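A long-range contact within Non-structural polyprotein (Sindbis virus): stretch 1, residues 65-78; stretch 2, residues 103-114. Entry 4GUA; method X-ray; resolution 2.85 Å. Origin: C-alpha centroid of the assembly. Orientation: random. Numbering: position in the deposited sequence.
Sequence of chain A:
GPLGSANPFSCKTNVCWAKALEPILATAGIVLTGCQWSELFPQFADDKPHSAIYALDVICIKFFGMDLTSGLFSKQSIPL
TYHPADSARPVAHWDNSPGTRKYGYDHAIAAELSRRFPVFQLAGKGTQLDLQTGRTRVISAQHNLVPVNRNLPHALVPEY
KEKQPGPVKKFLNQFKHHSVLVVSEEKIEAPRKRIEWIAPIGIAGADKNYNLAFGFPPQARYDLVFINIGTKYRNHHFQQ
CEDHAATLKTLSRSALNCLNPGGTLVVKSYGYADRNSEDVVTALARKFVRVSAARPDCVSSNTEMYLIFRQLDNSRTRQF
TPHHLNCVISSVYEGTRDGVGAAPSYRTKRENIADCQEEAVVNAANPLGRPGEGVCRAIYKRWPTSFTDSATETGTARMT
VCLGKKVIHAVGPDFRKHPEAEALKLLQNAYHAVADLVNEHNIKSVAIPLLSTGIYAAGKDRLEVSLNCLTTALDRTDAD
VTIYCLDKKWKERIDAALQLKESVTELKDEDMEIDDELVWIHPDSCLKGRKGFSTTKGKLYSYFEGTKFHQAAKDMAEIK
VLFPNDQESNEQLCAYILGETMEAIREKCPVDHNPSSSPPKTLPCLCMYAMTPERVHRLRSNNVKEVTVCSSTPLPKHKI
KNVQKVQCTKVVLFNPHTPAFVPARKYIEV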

# COMPACT_ATOMS: atom_id res chain seq x y z
N GLY A 65 -18.03 13.37 -6.25
CA GLY A 65 -18.12 12.05 -5.63
C GLY A 65 -17.12 11.01 -6.11
O GLY A 65 -17.36 9.81 -5.97
N MET A 66 -16.00 11.46 -6.66
CA MET A 66 -14.92 10.57 -7.07
C MET A 66 -13.57 11.24 -6.83
O MET A 66 -13.47 12.47 -6.77
CB MET A 66 -15.05 10.21 -8.54
CG MET A 66 -16.19 9.25 -8.83
SD MET A 66 -16.41 8.94 -10.59
CE MET A 66 -16.12 10.58 -11.21
N ASP A 67 -12.51 10.44 -6.70
CA ASP A 67 -11.20 11.01 -6.45
C ASP A 67 -10.46 11.26 -7.78
O ASP A 67 -11.00 11.02 -8.85
CB ASP A 67 -10.38 10.14 -5.48
CG ASP A 67 -9.80 8.90 -6.13
OD1 ASP A 67 -9.96 8.74 -7.36
OD2 ASP A 67 -9.19 8.07 -5.41
N LEU A 68 -9.24 11.76 -7.69
CA LEU A 68 -8.51 12.24 -8.86
C LEU A 68 -8.15 11.14 -9.87
O LEU A 68 -7.81 11.44 -11.01
CB LEU A 68 -7.24 12.98 -8.42
CG LEU A 68 -7.51 14.29 -7.69
CD1 LEU A 68 -6.22 14.90 -7.16
CD2 LEU A 68 -8.26 15.29 -8.57
N THR A 69 -8.19 9.88 -9.45
CA THR A 69 -7.85 8.80 -10.37
C THR A 69 -8.94 8.64 -11.41
O THR A 69 -8.76 7.94 -12.40
CB THR A 69 -7.62 7.46 -9.65
OG1 THR A 69 -8.82 7.04 -9.02
CG2 THR A 69 -6.52 7.59 -8.61
N SER A 70 -10.07 9.31 -11.19
CA SER A 70 -11.14 9.35 -12.17
C SER A 70 -10.68 10.05 -13.44
O SER A 70 -11.17 9.76 -14.53
CB SER A 70 -12.34 10.09 -11.60
OG SER A 70 -12.05 11.47 -11.46
N GLY A 71 -9.75 10.98 -13.29
CA GLY A 71 -9.26 11.78 -14.41
C GLY A 71 -9.99 13.10 -14.60
O GLY A 71 -9.69 13.86 -15.52
N LEU A 72 -10.96 13.38 -13.73
CA LEU A 72 -11.77 14.58 -13.87
C LEU A 72 -10.97 15.87 -13.93
O LEU A 72 -11.31 16.78 -14.68
CB LEU A 72 -12.79 14.66 -12.74
CG LEU A 72 -14.02 13.78 -12.94
CD1 LEU A 72 -14.86 13.72 -11.68
CD2 LEU A 72 -14.84 14.31 -14.09
N PHE A 73 -9.93 15.97 -13.11
CA PHE A 73 -9.05 17.14 -13.12
C PHE A 73 -7.75 16.96 -13.92
O PHE A 73 -6.83 17.76 -13.77
CB PHE A 73 -8.80 17.65 -11.71
CG PHE A 73 -9.91 18.49 -11.17
CD1 PHE A 73 -10.07 19.80 -11.59
CD2 PHE A 73 -10.82 17.97 -10.27
CE1 PHE A 73 -11.10 20.58 -11.11
CE2 PHE A 73 -11.85 18.75 -9.78
CZ PHE A 73 -12.00 20.05 -10.20
N SER A 74 -7.65 15.88 -14.69
CA SER A 74 -6.39 15.47 -15.33
C SER A 74 -6.10 16.09 -16.70
O SER A 74 -5.13 15.72 -17.37
CB SER A 74 -6.35 13.95 -15.45
OG SER A 74 -5.53 13.38 -14.45
N LYS A 75 -6.94 17.02 -17.13
CA LYS A 75 -6.69 17.77 -18.35
C LYS A 75 -5.53 18.73 -18.07
O LYS A 75 -5.55 19.45 -17.07
CB LYS A 75 -7.98 18.47 -18.73
CG LYS A 75 -7.91 19.59 -19.74
CD LYS A 75 -8.56 20.78 -19.03
CE LYS A 75 -9.30 21.77 -19.90
NZ LYS A 75 -9.95 22.84 -19.07
N GLN A 76 -4.53 18.76 -18.95
CA GLN A 76 -3.32 19.50 -18.61
C GLN A 76 -3.49 20.93 -19.06
O GLN A 76 -3.25 21.26 -20.21
CB GLN A 76 -2.11 18.93 -19.36
CG GLN A 76 -1.90 17.44 -19.21
CD GLN A 76 -1.61 17.05 -17.79
OE1 GLN A 76 -2.49 16.56 -17.09
NE2 GLN A 76 -0.38 17.28 -17.36
N SER A 77 -3.79 21.80 -18.12
CA SER A 77 -4.17 23.16 -18.46
C SER A 77 -3.35 24.14 -17.67
O SER A 77 -2.51 24.85 -18.20
CB SER A 77 -5.64 23.39 -18.13
OG SER A 77 -6.51 22.59 -18.90
N ILE A 78 -3.62 24.15 -16.37
CA ILE A 78 -3.00 25.07 -15.45
C ILE A 78 -2.02 24.32 -14.59
O ILE A 78 -2.38 23.35 -13.93
CB ILE A 78 -4.06 25.72 -14.58
CG1 ILE A 78 -5.14 26.33 -15.48
CG2 ILE A 78 -3.43 26.74 -13.65
CD1 ILE A 78 -6.38 26.76 -14.74
N TYR A 103 -3.17 20.56 -14.15
CA TYR A 103 -4.50 20.04 -13.84
C TYR A 103 -5.56 20.90 -14.51
O TYR A 103 -5.32 22.06 -14.84
CB TYR A 103 -4.73 20.03 -12.33
CG TYR A 103 -3.76 19.15 -11.57
CD1 TYR A 103 -2.54 19.65 -11.13
CD2 TYR A 103 -4.05 17.83 -11.30
CE1 TYR A 103 -1.64 18.85 -10.44
CE2 TYR A 103 -3.17 17.03 -10.61
CZ TYR A 103 -1.97 17.54 -10.18
OH TYR A 103 -1.10 16.72 -9.50
N GLY A 104 -6.72 20.31 -14.75
CA GLY A 104 -7.89 21.05 -15.18
C GLY A 104 -9.03 20.09 -15.48
O GLY A 104 -8.81 18.93 -15.80
N TYR A 105 -10.25 20.61 -15.44
CA TYR A 105 -11.43 19.78 -15.61
C TYR A 105 -11.42 19.17 -17.00
O TYR A 105 -11.22 19.88 -17.98
CB TYR A 105 -12.69 20.61 -15.42
CG TYR A 105 -13.96 19.80 -15.36
CD1 TYR A 105 -14.27 19.04 -14.24
CD2 TYR A 105 -14.85 19.81 -16.42
CE1 TYR A 105 -15.44 18.30 -14.19
CE2 TYR A 105 -16.02 19.08 -16.38
CZ TYR A 105 -16.31 18.33 -15.26
OH TYR A 105 -17.48 17.60 -15.22
N ASP A 106 -11.67 17.87 -17.09
CA ASP A 106 -11.66 17.19 -18.37
C ASP A 106 -13.08 16.81 -18.78
O ASP A 106 -13.67 15.89 -18.23
CB ASP A 106 -10.77 15.95 -18.26
CG ASP A 106 -10.57 15.27 -19.59
OD1 ASP A 106 -11.46 15.39 -20.46
OD2 ASP A 106 -9.52 14.62 -19.75
N HIS A 107 -13.60 17.51 -19.79
CA HIS A 107 -14.99 17.35 -20.20
C HIS A 107 -15.22 16.00 -20.87
O HIS A 107 -16.33 15.47 -20.85
CB HIS A 107 -15.40 18.48 -21.14
CG HIS A 107 -15.51 19.81 -20.46
ND1 HIS A 107 -14.42 20.59 -20.16
CD2 HIS A 107 -16.59 20.48 -20.00
CE1 HIS A 107 -14.82 21.69 -19.55
NE2 HIS A 107 -16.13 21.65 -19.45
N ALA A 108 -14.17 15.47 -21.49
CA ALA A 108 -14.25 14.15 -22.10
C ALA A 108 -14.53 13.11 -21.03
O ALA A 108 -15.46 12.32 -21.15
CB ALA A 108 -12.96 13.83 -22.84
N ILE A 109 -13.74 13.14 -19.96
CA ILE A 109 -13.90 12.22 -18.86
C ILE A 109 -15.32 12.32 -18.30
O ILE A 109 -15.96 11.32 -18.03
CB ILE A 109 -12.89 12.51 -17.73
CG1 ILE A 109 -11.46 12.26 -18.20
CG2 ILE A 109 -13.21 11.66 -16.49
CD1 ILE A 109 -11.14 10.82 -18.51
N ALA A 110 -15.79 13.55 -18.14
CA ALA A 110 -17.11 13.78 -17.57
C ALA A 110 -18.17 13.23 -18.51
O ALA A 110 -19.22 12.75 -18.07
CB ALA A 110 -17.33 15.26 -17.34
N ALA A 111 -17.89 13.31 -19.80
CA ALA A 111 -18.82 12.82 -20.81
C ALA A 111 -18.96 11.30 -20.75
O ALA A 111 -20.08 10.79 -20.75
CB ALA A 111 -18.36 13.26 -22.20
N GLU A 112 -17.85 10.56 -20.66
CA GLU A 112 -17.95 9.11 -20.59
C GLU A 112 -18.61 8.70 -19.28
O GLU A 112 -19.33 7.70 -19.21
CB GLU A 112 -16.60 8.39 -20.76
CG GLU A 112 -15.59 9.07 -21.67
CD GLU A 112 -14.27 9.38 -20.97
OE1 GLU A 112 -14.02 8.81 -19.88
OE2 GLU A 112 -13.48 10.19 -21.51
N LEU A 113 -18.33 9.45 -18.23
CA LEU A 113 -18.93 9.20 -16.93
C LEU A 113 -20.44 9.36 -16.92
O LEU A 113 -21.13 8.73 -16.13
CB LEU A 113 -18.32 10.13 -15.89
CG LEU A 113 -16.89 9.77 -15.46
CD1 LEU A 113 -16.35 10.87 -14.57
CD2 LEU A 113 -16.87 8.44 -14.74
N SER A 114 -20.95 10.22 -17.79
CA SER A 114 -22.38 10.52 -17.83
C SER A 114 -23.26 9.35 -18.28
O SER A 114 -24.48 9.42 -18.19
CB SER A 114 -22.65 11.76 -18.67
OG SER A 114 -22.21 11.58 -20.00

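Backbone hydrogen bonds join the loops of the two stretches, and an apolar cluster beside them seats Leu 72 against the helix that follows. Ile 78 and Tyr 103 form an antiparallel pair bonded both ways, Tyr 103 N to Ile 78 O at 2.9 Å and Ile 78 N to Tyr 103 O at 3.1 Å. Farther along, Gly 104 N donates to Phe 73 O (2.7 Å) and Lys 75 N to Gly 104 O (3.0 Å), while Asp 106 N donates to Leu 72 O (2.7 Å). Leu 72 O also receives a CA-H...O contact from Tyr 105 CA at 3.1 Å. Gly 104 fits closely here: an ideal CB would lie 2.8 Å from Ser 77 OG, a clash. Gly 71 opens a type I turn ending at Ser 74; its positive phi suits glycine, and a CB would crowd Ile 109 CD1 at 3.3 Å. Asp 106 then caps the helix, its OD1 accepting from Ile 109 N (3.2 Å) and, weakly, from Ala 108 N (2.9 Å). On that helix, Ile 109 and Leu 113 point toward stretch 1. Leu 72 starts away, but its CD2 reaches Leu 113 CD1 (3.8 Å) and Ile 109 CG2 (3.9 Å), and Met 66 CE packs on Leu 113 CD1 at 3.4 Å, burying hydrocarbon on both sides.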